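Local atomic coordinates of protein RIF2 (Saccharomyces cerevisiae, PDB entry 4BJ1), a protein that binds RIF1 and the C-terminus of RAP1 and takes part in telomere length regulation and transcriptional silencing. Residues S15-E20 and I234-D239; I28-S33 and F216-L221. All blocks are in the same frame, centred on the assembly; numbering follows the deposited sequence.

Contact 1: S15-E20 and I234-D239; sequences SMALQE and IKFTFD
Glu20 CG lies anti to the backbone N (chi1 -156°) and the chain beyond it is extended, which carries the carboxylate from helix 10-26 to the loop after helix 223-233; Phe238 CG sits between its own N and carbonyl carbon, and the ring it carries turns one face to Met16. The helix thus packs on a loop of the AAA+ lid domain. Both carboxylate oxygens grip Thr237, each on its syn side: Glu20 OE1 takes Thr237 N at 2.7 Å, nearly straight, and Glu20 OE2 takes Thr237 OG1 at 2.8 Å. Threonine suits the place because its short side chain puts a hydroxyl beside its own N-H, so one carboxylate can take both. Phe238 N adds a weak bond to Glu20 OE1. An alanine in place of Glu20 would probably leave the amide and hydroxyl of Thr237 without these acceptors and let the loop shift against the helix. Ala17, small enough to let an aromatic ring come close, sets CA over one face of the Phe236 ring, whose other face has Ile234 O above its centre. Asp239, salt-bridged to Lys12, also meets the methionine sulfur. Met16 CB stands over the Phe238 ring centre, 3.6 Å from it, while Met16 SD makes an oblique Met-aromatic contact, 3.5 Å from Phe238 CD1.

Contact 2: I28-S33 and F216-L221; sequences ISYVPS and FEMPIL
Tyr30 meets Met218 through its hydroxyl end, with Tyr30 OH 3.8 Å from Met218 CE and the two side chains crossing at about a right angle. Tyrosine can reach this methyl group from the turn between helix 10-26 and helix 32-42 because its ring extends well beyond the backbone. The methionine, for its part, has a long unbranched chain that bends at chi2 (58°) to bring CE to the tyrosine, and its terminal methyl touches both the Tyr30 hydroxyl and the next residue in the chain.

That residue, Val31, is buried and divides its two methyl groups among three partners. Val31 CG1 touches Met218 CE at 3.8 Å. Val31 CG2, anti to the backbone N, reaches the edge of the Phe216 ring close to its plane, 3.5 Å from Phe216 CZ, and also lies 4.0 Å from Pro219 CD. A compact beta-branched side chain suits this place, since it offers two apolar tips, one to the methionine and one to the phenylalanine and proline.

Ser33, in the first turn of helix 32-42, brings OG to the same ring edge, 3.9 Å from Phe216 CZ. A small side chain allows the helix start to come near the phenylalanine. No hydrogen bond joins the two segments, so van der Waals contact carries the join.

Phe216 lies near the end of strand 213-217, an outermost strand of the parallel sheet of this P-loop NTPase-like fold, and pairs through its backbone with strand 48-53. Its ring also meets Phe37 of helix 32-42, Met218 continues onto Ile64 of helix 58-74, and Tyr30 rests on Tyr229 of helix 223-233.

How the contacts relate
From the N terminus, helix 10-26 supplies the first half of contact 1, and the turn into helix 32-42 supplies the first half of contact 2 soon afterwards. The chain then builds the parallel sheet with its helices and leaves it by strand 213-217, where contact 2 closes its loop. Helix 223-233 follows, and the loop after it returns to helix 10-26 to close contact 1. Contact 2 is therefore nested inside contact 1. Their centres lie about 23 Å apart and they do not touch. Contact 2 joins the turn between helices 10-26 and 32-42 to the end of edge strand 213-217 and the loop that leaves it, whereas contact 1 ties the N-terminal helix to the lid.

Contact 1: S15-E20 and I234-D239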
loop_
_atom_site.group_PDB
_atom_site.type_symbol
_atom_site.label_atom_id
_atom_site.label_comp_id
_atom_site.label_asym_id
_atom_site.label_seq_id
_atom_site.Cartn_x
_atom_site.Cartn_y
_atom_site.Cartn_z
ATOM N N SER A 15 -0.271 -10.174 -4.124
ATOM C CA SER A 15 0.001 -9.319 -2.978
ATOM C C SER A 15 0.332 -7.874 -3.397
ATOM O O SER A 15 -0.126 -6.925 -2.747
ATOM C CB SER A 15 1.111 -9.919 -2.126
ATOM O OG SER A 15 2.368 -9.787 -2.765
ATOM N N MET A 16 1.106 -7.712 -4.488
ATOM C CA MET A 16 1.524 -6.401 -4.983
ATOM C C MET A 16 0.364 -5.654 -5.637
ATOM O O MET A 16 0.268 -4.422 -5.515
ATOM C CB MET A 16 2.706 -6.539 -5.950
ATOM C CG MET A 16 4.042 -6.695 -5.261
ATOM S SD MET A 16 5.387 -6.745 -6.468
ATOM C CE MET A 16 6.760 -6.988 -5.419
ATOM N N ALA A 17 -0.507 -6.404 -6.340
ATOM C CA ALA A 17 -1.687 -5.876 -7.011
ATOM C C ALA A 17 -2.669 -5.430 -5.934
ATOM O O ALA A 17 -3.205 -4.330 -6.025
ATOM C CB ALA A 17 -2.313 -6.932 -7.917
ATOM N N LEU A 18 -2.853 -6.236 -4.881
ATOM C CA LEU A 18 -3.738 -5.873 -3.789
ATOM C C LEU A 18 -3.308 -4.602 -3.087
ATOM O O LEU A 18 -4.136 -3.696 -2.944
ATOM C CB LEU A 18 -3.933 -7.022 -2.827
ATOM C CG LEU A 18 -5.069 -7.919 -3.266
ATOM C CD1 LEU A 18 -4.768 -9.368 -3.005
ATOM C CD2 LEU A 18 -6.393 -7.476 -2.638
ATOM N N GLN A 19 -2.000 -4.462 -2.788
ATOM C CA GLN A 19 -1.465 -3.234 -2.197
ATOM C C GLN A 19 -1.602 -2.039 -3.149
ATOM O O GLN A 19 -2.048 -0.990 -2.693
ATOM C CB GLN A 19 -0.019 -3.421 -1.813
ATOM C CG GLN A 19 0.526 -2.310 -0.949
ATOM C CD GLN A 19 1.978 -2.132 -1.243
ATOM O OE1 GLN A 19 2.420 -2.264 -2.383
ATOM N NE2 GLN A 19 2.762 -1.860 -0.224
ATOM N N GLU A 20 -1.297 -2.201 -4.467
ATOM C CA GLU A 20 -1.417 -1.074 -5.385
ATOM C C GLU A 20 -2.835 -0.642 -5.599
ATOM O O GLU A 20 -3.076 0.556 -5.642
ATOM C CB GLU A 20 -0.706 -1.272 -6.722
ATOM C CG GLU A 20 -0.385 0.095 -7.317
ATOM C CD GLU A 20 0.491 0.234 -8.543
ATOM O OE1 GLU A 20 0.999 -0.797 -9.030
ATOM O OE2 GLU A 20 0.651 1.377 -9.034
ATOM N N ILE A 234 -7.053 0.531 -11.930
ATOM C CA ILE A 234 -6.775 -0.882 -12.169
ATOM C C ILE A 234 -5.510 -1.092 -13.056
ATOM O O ILE A 234 -5.235 -2.206 -13.501
ATOM C CB ILE A 234 -8.030 -1.609 -12.677
ATOM C CG1 ILE A 234 -8.494 -1.056 -14.049
ATOM C CG2 ILE A 234 -9.126 -1.539 -11.602
ATOM C CD1 ILE A 234 -9.640 -1.835 -14.745
ATOM N N LYS A 235 -4.714 -0.025 -13.258
ATOM C CA LYS A 235 -3.442 -0.119 -13.974
ATOM C C LYS A 235 -2.386 -0.149 -12.882
ATOM O O LYS A 235 -2.425 0.680 -11.951
ATOM C CB LYS A 235 -3.197 1.072 -14.928
ATOM C CG LYS A 235 -4.211 1.239 -16.067
ATOM C CD LYS A 235 -4.251 0.094 -17.085
ATOM C CE LYS A 235 -5.099 0.475 -18.275
ATOM N NZ LYS A 235 -4.393 1.418 -19.196
ATOM N N PHE A 236 -1.471 -1.128 -12.972
ATOM C CA PHE A 236 -0.426 -1.282 -11.976
ATOM C C PHE A 236 0.940 -0.875 -12.499
ATOM O O PHE A 236 1.225 -1.002 -13.697
ATOM C CB PHE A 236 -0.420 -2.696 -11.395
ATOM C CG PHE A 236 -1.738 -3.158 -10.813
ATOM C CD1 PHE A 236 -2.493 -2.317 -9.996
ATOM C CD2 PHE A 236 -2.208 -4.448 -11.048
ATOM C CE1 PHE A 236 -3.716 -2.745 -9.463
ATOM C CE2 PHE A 236 -3.419 -4.878 -10.509
ATOM C CZ PHE A 236 -4.166 -4.023 -9.722
ATOM N N THR A 237 1.784 -0.384 -11.581
ATOM C CA THR A 237 3.113 0.134 -11.875
ATOM C C THR A 237 4.279 -0.595 -11.201
ATOM O O THR A 237 5.439 -0.229 -11.463
ATOM C CB THR A 237 3.184 1.629 -11.556
ATOM O OG1 THR A 237 3.178 1.815 -10.141
ATOM C CG2 THR A 237 2.109 2.444 -12.263
ATOM N N PHE A 238 3.997 -1.601 -10.351
ATOM C CA PHE A 238 5.065 -2.363 -9.678
ATOM C C PHE A 238 5.816 -3.238 -10.705
ATOM O O PHE A 238 5.206 -3.583 -11.712
ATOM C CB PHE A 238 4.510 -3.201 -8.517
ATOM C CG PHE A 238 3.460 -4.199 -8.909
ATOM C CD1 PHE A 238 3.815 -5.473 -9.349
ATOM C CD2 PHE A 238 2.109 -3.883 -8.809
ATOM C CE1 PHE A 238 2.837 -6.401 -9.716
ATOM C CE2 PHE A 238 1.133 -4.826 -9.115
ATOM C CZ PHE A 238 1.502 -6.074 -9.597
ATOM N N ASP A 239 7.097 -3.606 -10.471
ATOM C CA ASP A 239 7.891 -4.404 -11.443
ATOM C C ASP A 239 7.747 -3.797 -12.835
ATOM O O ASP A 239 7.211 -4.439 -13.751
ATOM C CB ASP A 239 7.537 -5.916 -11.480
ATOM C CG ASP A 239 7.415 -6.604 -10.141
ATOM O OD1 ASP A 239 8.286 -6.375 -9.280
ATOM O OD2 ASP A 239 6.442 -7.393 -9.958
#

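Contact 2: I28-S33 and F216-L221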
loop_
_atom_site.group_PDB
_atom_site.type_symbol
_atom_site.label_atom_id
_atom_site.label_comp_id
_atom_site.label_asym_id
_atom_site.label_seq_id
_atom_site.Cartn_x
_atom_site.Cartn_y
_atom_site.Cartn_z
ATOM N N ILE A 28 -5.081 10.782 -4.000
ATOM C CA ILE A 28 -5.679 12.126 -4.117
ATOM C C ILE A 28 -4.878 12.955 -5.145
ATOM O O ILE A 28 -4.731 14.167 -5.013
ATOM C CB ILE A 28 -5.894 12.833 -2.731
ATOM C CG1 ILE A 28 -4.643 12.816 -1.852
ATOM C CG2 ILE A 28 -7.052 12.201 -1.972
ATOM C CD1 ILE A 28 -3.989 14.071 -1.683
ATOM N N SER A 29 -4.337 12.271 -6.164
ATOM C CA SER A 29 -3.524 12.859 -7.224
ATOM C C SER A 29 -4.392 13.611 -8.222
ATOM O O SER A 29 -3.882 14.494 -8.920
ATOM C CB SER A 29 -2.716 11.784 -7.936
ATOM O OG SER A 29 -1.975 10.989 -7.026
ATOM N N TYR A 30 -5.707 13.268 -8.292
ATOM C CA TYR A 30 -6.676 13.946 -9.164
ATOM C C TYR A 30 -6.902 15.386 -8.681
ATOM O O TYR A 30 -7.254 16.257 -9.478
ATOM C CB TYR A 30 -8.004 13.173 -9.270
ATOM C CG TYR A 30 -8.718 12.893 -7.965
ATOM C CD1 TYR A 30 -9.670 13.778 -7.463
ATOM C CD2 TYR A 30 -8.509 11.701 -7.276
ATOM C CE1 TYR A 30 -10.360 13.506 -6.277
ATOM C CE2 TYR A 30 -9.180 11.426 -6.082
ATOM C CZ TYR A 30 -10.114 12.325 -5.592
ATOM O OH TYR A 30 -10.783 12.040 -4.425
ATOM N N VAL A 31 -6.649 15.632 -7.381
ATOM C CA VAL A 31 -6.742 16.934 -6.740
ATOM C C VAL A 31 -5.328 17.315 -6.153
ATOM O O VAL A 31 -5.101 17.246 -4.940
ATOM C CB VAL A 31 -7.949 16.997 -5.759
ATOM C CG1 VAL A 31 -7.902 15.912 -4.677
ATOM C CG2 VAL A 31 -8.123 18.385 -5.169
ATOM N N PRO A 32 -4.345 17.692 -7.026
ATOM C CA PRO A 32 -2.996 18.028 -6.520
ATOM C C PRO A 32 -2.966 19.205 -5.554
ATOM O O PRO A 32 -2.087 19.276 -4.698
ATOM C CB PRO A 32 -2.206 18.332 -7.793
ATOM C CG PRO A 32 -3.231 18.709 -8.790
ATOM C CD PRO A 32 -4.402 17.844 -8.495
ATOM N N SER A 33 -3.945 20.113 -5.690
ATOM C CA SER A 33 -4.140 21.285 -4.849
ATOM C C SER A 33 -4.391 20.888 -3.395
ATOM O O SER A 33 -4.035 21.658 -2.505
ATOM C CB SER A 33 -5.303 22.123 -5.370
ATOM O OG SER A 33 -6.390 21.321 -5.802
ATOM N N PHE A 216 -12.186 23.643 1.789
ATOM C CA PHE A 216 -11.695 22.883 0.653
ATOM C C PHE A 216 -12.845 22.231 -0.108
ATOM O O PHE A 216 -13.520 21.335 0.411
ATOM C CB PHE A 216 -10.590 21.884 1.012
ATOM C CG PHE A 216 -9.842 21.473 -0.233
ATOM C CD1 PHE A 216 -8.807 22.254 -0.731
ATOM C CD2 PHE A 216 -10.216 20.335 -0.946
ATOM C CE1 PHE A 216 -8.149 21.899 -1.910
ATOM C CE2 PHE A 216 -9.549 19.975 -2.121
ATOM C CZ PHE A 216 -8.529 20.763 -2.600
ATOM N N GLU A 217 -13.077 22.727 -1.337
ATOM C CA GLU A 217 -14.137 22.279 -2.236
ATOM C C GLU A 217 -13.674 21.076 -3.051
ATOM O O GLU A 217 -12.830 21.196 -3.945
ATOM C CB GLU A 217 -14.601 23.437 -3.143
ATOM C CG GLU A 217 -15.994 23.265 -3.735
ATOM C CD GLU A 217 -17.167 23.414 -2.781
ATOM O OE1 GLU A 217 -17.185 24.384 -1.986
ATOM O OE2 GLU A 217 -18.091 22.571 -2.859
ATOM N N MET A 218 -14.220 19.909 -2.717
ATOM C CA MET A 218 -13.906 18.667 -3.397
ATOM C C MET A 218 -14.452 18.732 -4.833
ATOM O O MET A 218 -15.653 18.956 -5.030
ATOM C CB MET A 218 -14.453 17.475 -2.604
ATOM C CG MET A 218 -13.517 16.306 -2.571
ATOM S SD MET A 218 -11.912 16.712 -1.861
ATOM C CE MET A 218 -10.974 15.329 -2.441
ATOM N N PRO A 219 -13.558 18.649 -5.847
ATOM C CA PRO A 219 -14.016 18.789 -7.247
ATOM C C PRO A 219 -14.956 17.684 -7.726
ATOM O O PRO A 219 -14.725 16.495 -7.449
ATOM C CB PRO A 219 -12.704 18.800 -8.043
ATOM C CG PRO A 219 -11.736 18.004 -7.184
ATOM C CD PRO A 219 -12.097 18.407 -5.777
ATOM N N ILE A 220 -16.022 18.081 -8.431
ATOM C CA ILE A 220 -16.988 17.147 -9.003
ATOM C C ILE A 220 -16.349 16.727 -10.316
ATOM O O ILE A 220 -16.040 17.589 -11.151
ATOM C CB ILE A 220 -18.403 17.771 -9.240
ATOM C CG1 ILE A 220 -18.874 18.704 -8.075
ATOM C CG2 ILE A 220 -19.455 16.700 -9.570
ATOM C CD1 ILE A 220 -19.111 18.089 -6.691
ATOM N N LEU A 221 -16.086 15.422 -10.482
ATOM C CA LEU A 221 -15.462 14.965 -11.714
ATOM C C LEU A 221 -16.500 14.843 -12.806
ATOM O O LEU A 221 -17.647 14.489 -12.531
ATOM C CB LEU A 221 -14.757 13.608 -11.530
ATOM C CG LEU A 221 -13.516 13.529 -10.633
ATOM C CD1 LEU A 221 -12.949 12.132 -10.651
ATOM C CD2 LEU A 221 -12.426 14.488 -11.080
#